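Local coordinates for protein pectate lyase (Bacillus subtilis, PDB 5AMV) that cleaves polygalacturonate by calcium-dependent elimination, releasing oligosaccharides that carry an unsaturated galacturonosyl group at the non-reducing end, at residues S10-G15 and Y234-Y239; E158-Y163 and T200-S205; A333-V338 and I357-A362. All coordinates share one frame; numbering follows the deposited sequence. Where two conformers were deposited one is given.

Contact 1. Residues S10-G15 and Y234-Y239; sequences SNDGWG and YITMSY
Thr-236 meets the loop of residues 10-15 with every atom of its side chain. CB lies 3.6 Å from the carbonyl oxygen of Asp-12, Asp-12 O. Beyond it OG1, anti to the carbonyl carbon of its own residue (chi1 -66°), donates to Asp-12 O over 2.7 Å, in the carbonyl plane and on a lone pair. The same OG1 accepts from the backbone of Gly-15, whose N lies 3.0 Å away with 147° at the hydrogen, so two bonds fix the rotation of this buried hydroxyl. The methyl CG2 meets Asp-12 O too and has the carboxylate OD1 of Asp-12 at 3.9 Å. That carboxylate is held chiefly by His-269, to which OD1 is hydrogen-bonded, while OD2 takes a bond from a water that reaches Ser-238 OG only weakly. In the right-handed parallel beta-helix of polysaccharide lyase family 1, strand 235-245 runs between strands 194-197 and 266-274, and the N-terminal loop lies against its beginning. Glycine suits the loop here: a side chain on Gly-13 would run into Thr-236 OG1, and one on Gly-15 would be tight against it. Gly-15 CA makes a 3.4 Å CA-H...O contact with Tyr-234 O. At the corner before the strand, the CB of Tyr-234 comes to 3.3 Å from Trp-14 O, and Tyr-234 CD1 reaches Trp-14 CE3 at 4.1 Å, the two side chains crossing at a slant.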
loop_
_atom_site.group_PDB
_atom_site.type_symbol
_atom_site.label_atom_id
_atom_site.label_comp_id
_atom_site.label_asym_id
_atom_site.label_seq_id
_atom_site.Cartn_x
_atom_site.Cartn_y
_atom_site.Cartn_z
ATOM N N SER A 10 5.850 2.770 -22.540
ATOM C CA SER A 10 7.071 3.581 -22.435
ATOM C C SER A 10 6.873 5.016 -21.930
ATOM O O SER A 10 7.858 5.692 -21.547
ATOM C CB SER A 10 7.780 3.613 -23.802
ATOM O OG SER A 10 6.932 4.226 -24.754
ATOM N N ASN A 11 5.628 5.500 -21.913
ATOM C CA ASN A 11 5.303 6.826 -21.378
ATOM C C ASN A 11 4.480 6.726 -20.092
ATOM O O ASN A 11 4.004 7.753 -19.562
ATOM C CB ASN A 11 4.511 7.642 -22.416
ATOM C CG ASN A 11 3.092 7.125 -22.624
ATOM O OD1 ASN A 11 2.785 5.977 -22.324
ATOM N ND2 ASN A 11 2.222 7.976 -23.165
ATOM N N ASP A 12 4.296 5.497 -19.594
ATOM C CA ASP A 12 3.309 5.307 -18.516
ATOM C C ASP A 12 3.888 5.490 -17.107
ATOM O O ASP A 12 4.075 4.518 -16.335
ATOM C CB ASP A 12 2.584 3.967 -18.690
ATOM C CG ASP A 12 1.339 3.855 -17.826
ATOM O OD1 ASP A 12 0.979 4.818 -17.082
ATOM O OD2 ASP A 12 0.705 2.782 -17.903
ATOM N N GLY A 13 4.184 6.751 -16.783
ATOM C CA GLY A 13 4.611 7.119 -15.436
ATOM C C GLY A 13 6.061 6.800 -15.103
ATOM O O GLY A 13 6.838 6.315 -15.938
ATOM N N TRP A 14 6.430 7.075 -13.849
ATOM C CA TRP A 14 7.788 6.934 -13.403
ATOM C C TRP A 14 8.319 5.486 -13.559
ATOM O O TRP A 14 9.521 5.274 -13.705
ATOM C CB TRP A 14 7.889 7.368 -11.966
ATOM C CG TRP A 14 8.178 8.868 -11.735
ATOM C CD1 TRP A 14 7.489 9.702 -10.905
ATOM C CD2 TRP A 14 9.271 9.651 -12.276
ATOM N NE1 TRP A 14 8.066 10.965 -10.892
ATOM C CE2 TRP A 14 9.155 10.963 -11.732
ATOM C CE3 TRP A 14 10.317 9.379 -13.186
ATOM C CZ2 TRP A 14 10.072 12.005 -12.041
ATOM C CZ3 TRP A 14 11.247 10.408 -13.475
ATOM C CH2 TRP A 14 11.091 11.711 -12.914
ATOM N N GLY A 15 7.431 4.483 -13.517
ATOM C CA GLY A 15 7.903 3.098 -13.753
ATOM C C GLY A 15 8.544 2.899 -15.122
ATOM O O GLY A 15 9.330 1.955 -15.300
ATOM N N TYR A 234 10.914 4.772 -9.209
ATOM C CA TYR A 234 10.483 4.442 -10.579
ATOM C C TYR A 234 9.381 3.419 -10.552
ATOM O O TYR A 234 9.573 2.231 -10.888
ATOM C CB TYR A 234 11.628 4.001 -11.504
ATOM C CG TYR A 234 12.803 4.958 -11.535
ATOM C CD1 TYR A 234 12.598 6.325 -11.803
ATOM C CD2 TYR A 234 14.109 4.496 -11.312
ATOM C CE1 TYR A 234 13.668 7.203 -11.872
ATOM C CE2 TYR A 234 15.204 5.404 -11.340
ATOM C CZ TYR A 234 14.943 6.735 -11.628
ATOM O OH TYR A 234 16.004 7.637 -11.692
ATOM N N ILE A 235 8.204 3.918 -10.168
ATOM C CA ILE A 235 7.066 3.050 -9.887
ATOM C C ILE A 235 5.807 3.674 -10.454
ATOM O O ILE A 235 5.590 4.881 -10.305
ATOM C CB ILE A 235 6.886 2.942 -8.352
ATOM C CG1 ILE A 235 8.111 2.243 -7.736
ATOM C CG2 ILE A 235 5.574 2.188 -7.970
ATOM C CD1 ILE A 235 8.320 2.592 -6.242
ATOM N N THR A 236 4.970 2.862 -11.091
ATOM C CA THR A 236 3.680 3.334 -11.540
ATOM C C THR A 236 2.618 2.473 -10.873
ATOM O O THR A 236 2.722 1.251 -10.939
ATOM C CB THR A 236 3.549 3.227 -13.063
ATOM O OG1 THR A 236 4.493 4.140 -13.657
ATOM C CG2 THR A 236 2.128 3.594 -13.554
ATOM N N MET A 237 1.598 3.093 -10.250
ATOM C CA MET A 237 0.453 2.318 -9.733
ATOM C C MET A 237 -0.789 2.898 -10.423
ATOM O O MET A 237 -1.117 4.081 -10.224
ATOM C CB MET A 237 0.323 2.451 -8.221
ATOM C CG MET A 237 1.618 2.169 -7.448
ATOM S SD MET A 237 1.210 2.069 -5.691
ATOM C CE MET A 237 2.898 2.025 -5.064
ATOM N N SER A 238 -1.443 2.068 -11.245
ATOM C CA SER A 238 -2.530 2.535 -12.087
ATOM C C SER A 238 -3.735 1.627 -11.973
ATOM O O SER A 238 -3.593 0.419 -11.816
ATOM C CB SER A 238 -2.077 2.636 -13.562
ATOM O OG SER A 238 -1.560 1.393 -14.066
ATOM N N TYR A 239 -4.927 2.220 -12.067
ATOM C CA TYR A 239 -6.188 1.453 -12.143
ATOM C C TYR A 239 -6.368 0.463 -11.002
ATOM O O TYR A 239 -6.967 -0.616 -11.199
ATOM C CB TYR A 239 -6.305 0.759 -13.524
ATOM C CG TYR A 239 -6.495 1.743 -14.667
ATOM C CD1 TYR A 239 -7.759 2.305 -14.905
ATOM C CD2 TYR A 239 -5.419 2.143 -15.462
ATOM C CE1 TYR A 239 -7.955 3.226 -15.929
ATOM C CE2 TYR A 239 -5.606 3.064 -16.486
ATOM C CZ TYR A 239 -6.863 3.607 -16.706
ATOM O OH TYR A 239 -7.057 4.529 -17.715
HETATM O O HOH W 1 -1.909 2.474 -17.142
#

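Contact 2. Residues E158-Y163 and T200-S205; sequences EFQDAY and TFNDGS. With GOL (glycerol), chain E; ACT (acetate ion), chain D.
Glu-158 pairs with Thr-200, Phe-159 with Phe-201 and Gln-160 with Asn-202 in parallel register, the strand axes 13° apart, with bonds from Phe-159 N to Thr-200 O, Asn-202 N to Phe-159 O and Asp-161 N to Asn-202 O. Phe-159 and Phe-201 stand side by side in the interior, planes nearly parallel but slid so that they barely overlap, with Phe-159 CD1 3.5 Å from Phe-201 CE1. Such alignment of like residues on successive coils is the side-chain ladder of the parallel beta-helix. On the face of Glu-158, its CG lies anti to the backbone N (chi1 177°), and the extended chain beyond carries OE2 out to two amides. Asn-202 ND2 donates to Glu-158 OE2 over 2.8 Å on the anti side, tilted 32° out of the carboxylate plane; Gln-160 NE2 reaches Glu-158 OE2 at 2.9 Å from above the opposite face. An alanine at Glu-158 would probably leave Asn-202 ND2 and Gln-160 NE2 without their shared acceptor. Asn-202 OD1, 3.4 Å from Gln-160 CG, accepts from Gly-204 N in an Asx turn. Past the strands, Asp-161 OD2 forms a salt bridge with Arg-206 and accepts at 2.6 Å from O3 of a glycerol probably from the crystallisation liquor.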
loop_
_atom_site.group_PDB
_atom_site.type_symbol
_atom_site.label_atom_id
_atom_site.label_comp_id
_atom_site.label_asym_id
_atom_site.label_seq_id
_atom_site.Cartn_x
_atom_site.Cartn_y
_atom_site.Cartn_z
ATOM N N GLU A 158 -6.791 -9.435 -6.293
ATOM C CA GLU A 158 -7.437 -8.845 -5.120
ATOM C C GLU A 158 -6.639 -9.294 -3.887
ATOM O O GLU A 158 -6.586 -10.482 -3.563
ATOM C CB GLU A 158 -8.919 -9.260 -4.997
ATOM C CG GLU A 158 -9.555 -8.676 -3.706
ATOM C CD GLU A 158 -11.011 -9.071 -3.527
ATOM O OE1 GLU A 158 -11.594 -9.676 -4.466
ATOM O OE2 GLU A 158 -11.587 -8.747 -2.470
ATOM N N PHE A 159 -6.013 -8.330 -3.203
ATOM C CA PHE A 159 -5.283 -8.624 -1.953
ATOM C C PHE A 159 -6.200 -8.275 -0.803
ATOM O O PHE A 159 -6.716 -7.171 -0.763
ATOM C CB PHE A 159 -4.053 -7.685 -1.883
ATOM C CG PHE A 159 -2.971 -8.039 -2.858
ATOM C CD1 PHE A 159 -2.984 -7.581 -4.205
ATOM C CD2 PHE A 159 -1.916 -8.842 -2.441
ATOM C CE1 PHE A 159 -1.953 -7.909 -5.084
ATOM C CE2 PHE A 159 -0.881 -9.195 -3.314
ATOM C CZ PHE A 159 -0.892 -8.737 -4.634
ATOM N N GLN A 160 -6.391 -9.196 0.140
ATOM C CA GLN A 160 -7.293 -8.988 1.268
ATOM C C GLN A 160 -6.514 -9.179 2.565
ATOM O O GLN A 160 -5.748 -10.137 2.703
ATOM C CB GLN A 160 -8.390 -10.050 1.260
ATOM C CG GLN A 160 -9.272 -10.098 -0.002
ATOM C CD GLN A 160 -10.405 -11.099 0.192
ATOM O OE1 GLN A 160 -10.320 -11.985 1.042
ATOM N NE2 GLN A 160 -11.463 -10.948 -0.560
ATOM N N ASP A 161 -6.775 -8.278 3.518
ATOM C CA ASP A 161 -6.617 -8.552 4.942
ATOM C C ASP A 161 -5.228 -9.064 5.310
ATOM O O ASP A 161 -5.060 -10.224 5.712
ATOM C CB ASP A 161 -7.736 -9.542 5.374
ATOM C CG ASP A 161 -7.904 -9.623 6.889
ATOM O OD1 ASP A 161 -7.329 -8.803 7.610
ATOM O OD2 ASP A 161 -8.612 -10.532 7.343
ATOM N N ALA A 162 -4.217 -8.189 5.124
ATOM C CA ALA A 162 -2.873 -8.498 5.585
ATOM C C ALA A 162 -2.838 -8.210 7.118
ATOM O O ALA A 162 -2.647 -7.063 7.570
ATOM C CB ALA A 162 -1.817 -7.666 4.760
ATOM N N TYR A 163 -3.157 -9.248 7.898
ATOM C CA TYR A 163 -3.577 -9.110 9.288
ATOM C C TYR A 163 -2.466 -9.593 10.203
ATOM O O TYR A 163 -1.938 -10.704 10.019
ATOM C CB TYR A 163 -4.799 -10.013 9.512
ATOM C CG TYR A 163 -5.511 -9.917 10.847
ATOM C CD1 TYR A 163 -5.048 -10.623 11.971
ATOM C CD2 TYR A 163 -6.627 -9.067 11.009
ATOM C CE1 TYR A 163 -5.733 -10.581 13.160
ATOM C CE2 TYR A 163 -7.329 -9.011 12.229
ATOM C CZ TYR A 163 -6.844 -9.743 13.314
ATOM O OH TYR A 163 -7.506 -9.675 14.536
ATOM N N THR A 200 -6.931 -4.949 -6.502
ATOM C CA THR A 200 -7.871 -4.482 -5.469
ATOM C C THR A 200 -7.240 -4.755 -4.146
ATOM O O THR A 200 -6.544 -5.774 -3.980
ATOM C CB THR A 200 -9.223 -5.201 -5.623
ATOM O OG1 THR A 200 -9.820 -4.766 -6.858
ATOM C CG2 THR A 200 -10.166 -4.820 -4.457
ATOM N N PHE A 201 -7.416 -3.830 -3.202
ATOM C CA PHE A 201 -6.829 -3.955 -1.856
ATOM C C PHE A 201 -7.917 -3.636 -0.849
ATOM O O PHE A 201 -8.524 -2.577 -0.925
ATOM C CB PHE A 201 -5.658 -2.955 -1.704
ATOM C CG PHE A 201 -4.591 -3.127 -2.729
ATOM C CD1 PHE A 201 -3.546 -4.016 -2.485
ATOM C CD2 PHE A 201 -4.621 -2.423 -3.955
ATOM C CE1 PHE A 201 -2.552 -4.215 -3.428
ATOM C CE2 PHE A 201 -3.621 -2.617 -4.937
ATOM C CZ PHE A 201 -2.575 -3.505 -4.681
ATOM N N ASN A 202 -8.171 -4.551 0.091
ATOM C CA ASN A 202 -9.174 -4.308 1.131
ATOM C C ASN A 202 -8.835 -5.097 2.394
ATOM O O ASN A 202 -7.860 -5.839 2.424
ATOM C CB ASN A 202 -10.609 -4.635 0.597
ATOM C CG ASN A 202 -10.724 -6.070 0.108
ATOM O OD1 ASN A 202 -10.442 -6.995 0.865
ATOM N ND2 ASN A 202 -11.108 -6.267 -1.150
ATOM N N ASP A 203 -9.690 -4.996 3.401
ATOM C CA ASP A 203 -9.406 -5.673 4.674
ATOM C C ASP A 203 -10.210 -6.975 4.852
ATOM O O ASP A 203 -10.361 -7.454 5.976
ATOM C CB ASP A 203 -9.629 -4.686 5.844
ATOM C CG ASP A 203 -8.503 -3.673 5.958
ATOM O OD1 ASP A 203 -7.454 -3.823 5.249
ATOM O OD2 ASP A 203 -8.661 -2.729 6.763
ATOM N N GLY A 204 -10.730 -7.531 3.760
ATOM C CA GLY A 204 -11.396 -8.831 3.772
ATOM C C GLY A 204 -12.560 -8.816 4.741
ATOM O O GLY A 204 -13.341 -7.852 4.765
ATOM N N SER A 205 -12.625 -9.853 5.585
ATOM C CA SER A 205 -13.735 -10.031 6.514
ATOM C C SER A 205 -13.409 -9.508 7.924
ATOM O O SER A 205 -14.173 -9.746 8.864
ATOM C CB SER A 205 -14.110 -11.509 6.592
ATOM O OG SER A 205 -13.034 -12.244 7.163
HETATM C C1 GOL E . -9.334 -14.600 6.173
HETATM O O1 GOL E . -9.500 -13.771 7.283
HETATM C C2 GOL E . -10.330 -14.014 5.204
HETATM O O2 GOL E . -11.595 -14.098 5.838
HETATM C C3 GOL E . -9.909 -12.571 4.894
HETATM O O3 GOL E . -10.438 -11.625 5.800
HETATM C C ACT D . -7.561 -12.042 16.907
HETATM O O ACT D . -8.366 -12.609 16.121
HETATM O OXT ACT D . -6.678 -11.282 16.412
HETATM C CH3 ACT D . -7.644 -12.307 18.381
HETATM O O HOH W 2 -5.007 -5.449 4.479
#

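Contact 3. Residues A333-V338 and I357-A362; sequences AKTISV and INASAA
Ala-359 CB is met by two side chains of residues 333-338: Thr-335 OG1 at 3.5 Å and Ile-336 CG2 at 4.1 Å. Chi1 of 59° turns Thr-335 OG1 to that methyl and leaves CG2 anti to its own carbonyl carbon. Ile-336 CD1 approaches the carbonyl of the same alanine, 4.0 Å from Ala-359 O. On one flank Thr-335 and Ile-357 reach tip to tip, Thr-335 CG2 lying 3.9 Å from Ile-357 CD1; on another, Ala-333 CB rests 3.7 Å from Ala-362 O. No hydrogen bond joins the two segments directly. In the next shell, Ala-332 O is hydrogen-bonded to Thr-335 OG1. Asn-358 is the N-cap of the short helix 359-362: its OD1 accepts from Ala-361 N over 2.9 Å, in the plane of the side-chain carbonyl. Asp-347 adds a second hold on this helix start, its carboxylate accepting from the backbone N of Ala-359 and of Ser-360. Asn-363 ND2 bridges Ala-333 O and Ala-359 O. The arrangement is a short N-capped helix packed on the late coils of the parallel beta-helix, against the 3-10 turn and the beginning of strand 336-338, an outermost strand of its parallel sheet beside strand 310-312, while Thr-335 and Ile-357 both touch Leu-352 of strand 351-352.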
loop_
_atom_site.group_PDB
_atom_site.type_symbol
_atom_site.label_atom_id
_atom_site.label_comp_id
_atom_site.label_asym_id
_atom_site.label_seq_id
_atom_site.Cartn_x
_atom_site.Cartn_y
_atom_site.Cartn_z
ATOM N N ALA A 333 -9.882 22.706 2.299
ATOM C CA ALA A 333 -8.617 22.567 3.035
ATOM C C ALA A 333 -8.414 21.127 3.540
ATOM O O ALA A 333 -7.278 20.627 3.599
ATOM C CB ALA A 333 -8.549 23.601 4.220
ATOM N N LYS A 334 -9.520 20.474 3.924
ATOM C CA LYS A 334 -9.469 19.188 4.626
ATOM C C LYS A 334 -9.293 18.012 3.678
ATOM O O LYS A 334 -9.200 16.848 4.127
ATOM C CB LYS A 334 -10.719 18.990 5.485
ATOM C CG LYS A 334 -10.789 19.959 6.700
ATOM C CD LYS A 334 -9.530 19.954 7.535
ATOM C CE LYS A 334 -9.458 18.729 8.477
ATOM N NZ LYS A 334 -8.038 18.452 8.942
ATOM N N THR A 335 -9.222 18.315 2.383
ATOM C CA THR A 335 -8.879 17.279 1.402
ATOM C C THR A 335 -7.462 16.743 1.628
ATOM O O THR A 335 -7.120 15.607 1.204
ATOM C CB THR A 335 -8.965 17.787 -0.044
ATOM O OG1 THR A 335 -8.078 18.900 -0.216
ATOM C CG2 THR A 335 -10.408 18.164 -0.415
ATOM N N ILE A 336 -6.610 17.549 2.251
ATOM C CA ILE A 336 -5.218 17.124 2.529
ATOM C C ILE A 336 -4.888 17.280 4.009
ATOM O O ILE A 336 -5.661 17.913 4.783
ATOM C CB ILE A 336 -4.189 17.889 1.638
ATOM C CG1 ILE A 336 -3.980 19.322 2.199
ATOM C CG2 ILE A 336 -4.658 17.842 0.168
ATOM C CD1 ILE A 336 -3.015 20.178 1.388
ATOM N N SER A 337 -3.768 16.676 4.423
ATOM C CA SER A 337 -3.237 16.905 5.761
ATOM C C SER A 337 -1.769 17.308 5.585
ATOM O O SER A 337 -1.022 16.652 4.872
ATOM C CB SER A 337 -3.347 15.660 6.639
ATOM O OG SER A 337 -2.939 15.947 7.989
ATOM N N VAL A 338 -1.394 18.424 6.216
ATOM C CA VAL A 338 -0.032 18.987 6.155
ATOM C C VAL A 338 0.747 18.647 7.426
ATOM O O VAL A 338 0.288 18.888 8.559
ATOM C CB VAL A 338 -0.077 20.527 5.948
ATOM C CG1 VAL A 338 1.357 21.009 5.746
ATOM C CG2 VAL A 338 -0.946 20.892 4.711
ATOM N N ILE A 357 -11.663 23.277 -6.916
ATOM C CA ILE A 357 -11.023 23.830 -5.730
ATOM C C ILE A 357 -9.530 23.854 -5.981
ATOM O O ILE A 357 -9.056 23.257 -6.944
ATOM C CB ILE A 357 -11.296 23.024 -4.410
ATOM C CG1 ILE A 357 -10.816 21.577 -4.522
ATOM C CG2 ILE A 357 -12.809 23.054 -4.079
ATOM C CD1 ILE A 357 -10.518 20.934 -3.159
ATOM N N ASN A 358 -8.822 24.539 -5.087
ATOM C CA ASN A 358 -7.362 24.448 -5.089
ATOM C C ASN A 358 -6.915 24.098 -3.703
ATOM O O ASN A 358 -6.883 24.913 -2.773
ATOM C CB ASN A 358 -6.620 25.689 -5.588
ATOM C CG ASN A 358 -5.165 25.364 -5.911
ATOM O OD1 ASN A 358 -4.317 25.290 -5.014
ATOM N ND2 ASN A 358 -4.895 25.075 -7.191
ATOM N N ALA A 359 -6.557 22.828 -3.558
ATOM C CA ALA A 359 -6.221 22.290 -2.236
ATOM C C ALA A 359 -4.987 22.935 -1.614
ATOM O O ALA A 359 -4.928 23.197 -0.409
ATOM C CB ALA A 359 -5.989 20.752 -2.360
ATOM N N SER A 360 -3.982 23.131 -2.459
ATOM C CA SER A 360 -2.728 23.725 -2.026
ATOM C C SER A 360 -2.970 25.150 -1.481
ATOM O O SER A 360 -2.603 25.451 -0.361
ATOM C CB SER A 360 -1.803 23.810 -3.230
ATOM O OG SER A 360 -0.560 24.295 -2.826
ATOM N N ALA A 361 -3.683 25.951 -2.268
ATOM C CA ALA A 361 -3.944 27.340 -1.938
ATOM C C ALA A 361 -4.787 27.413 -0.669
ATOM O O ALA A 361 -4.580 28.288 0.174
ATOM C CB ALA A 361 -4.670 28.006 -3.088
ATOM N N ALA A 362 -5.732 26.481 -0.535
ATOM C CA ALA A 362 -6.634 26.424 0.630
ATOM C C ALA A 362 -5.888 26.167 1.935
ATOM O O ALA A 362 -6.398 26.423 3.055
ATOM C CB ALA A 362 -7.746 25.372 0.396
#

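Overall arrangement
The three contacts mark separate places on one parallel beta-helix. Contacts 1 and 2 are the nearer pair, about 6 Å apart at their nearest atoms and 23 Å between centres, and they are joined through neighbouring strands 200-202 and 235-245. Along the chain contact 2 falls between the two segments of contact 1, and contact 3 follows both. Contact 3 lies about 17 Å from contact 1 and 18 Å from contact 2 at the nearest atoms, toward the C-terminal coils. The contacts fasten an N-terminal loop and a late helix to the solenoid and pair two of its adjacent coils; the same solenoid carries the calcium site of Asp-184, Asp-223 and Asp-227 and the bound galacturonate.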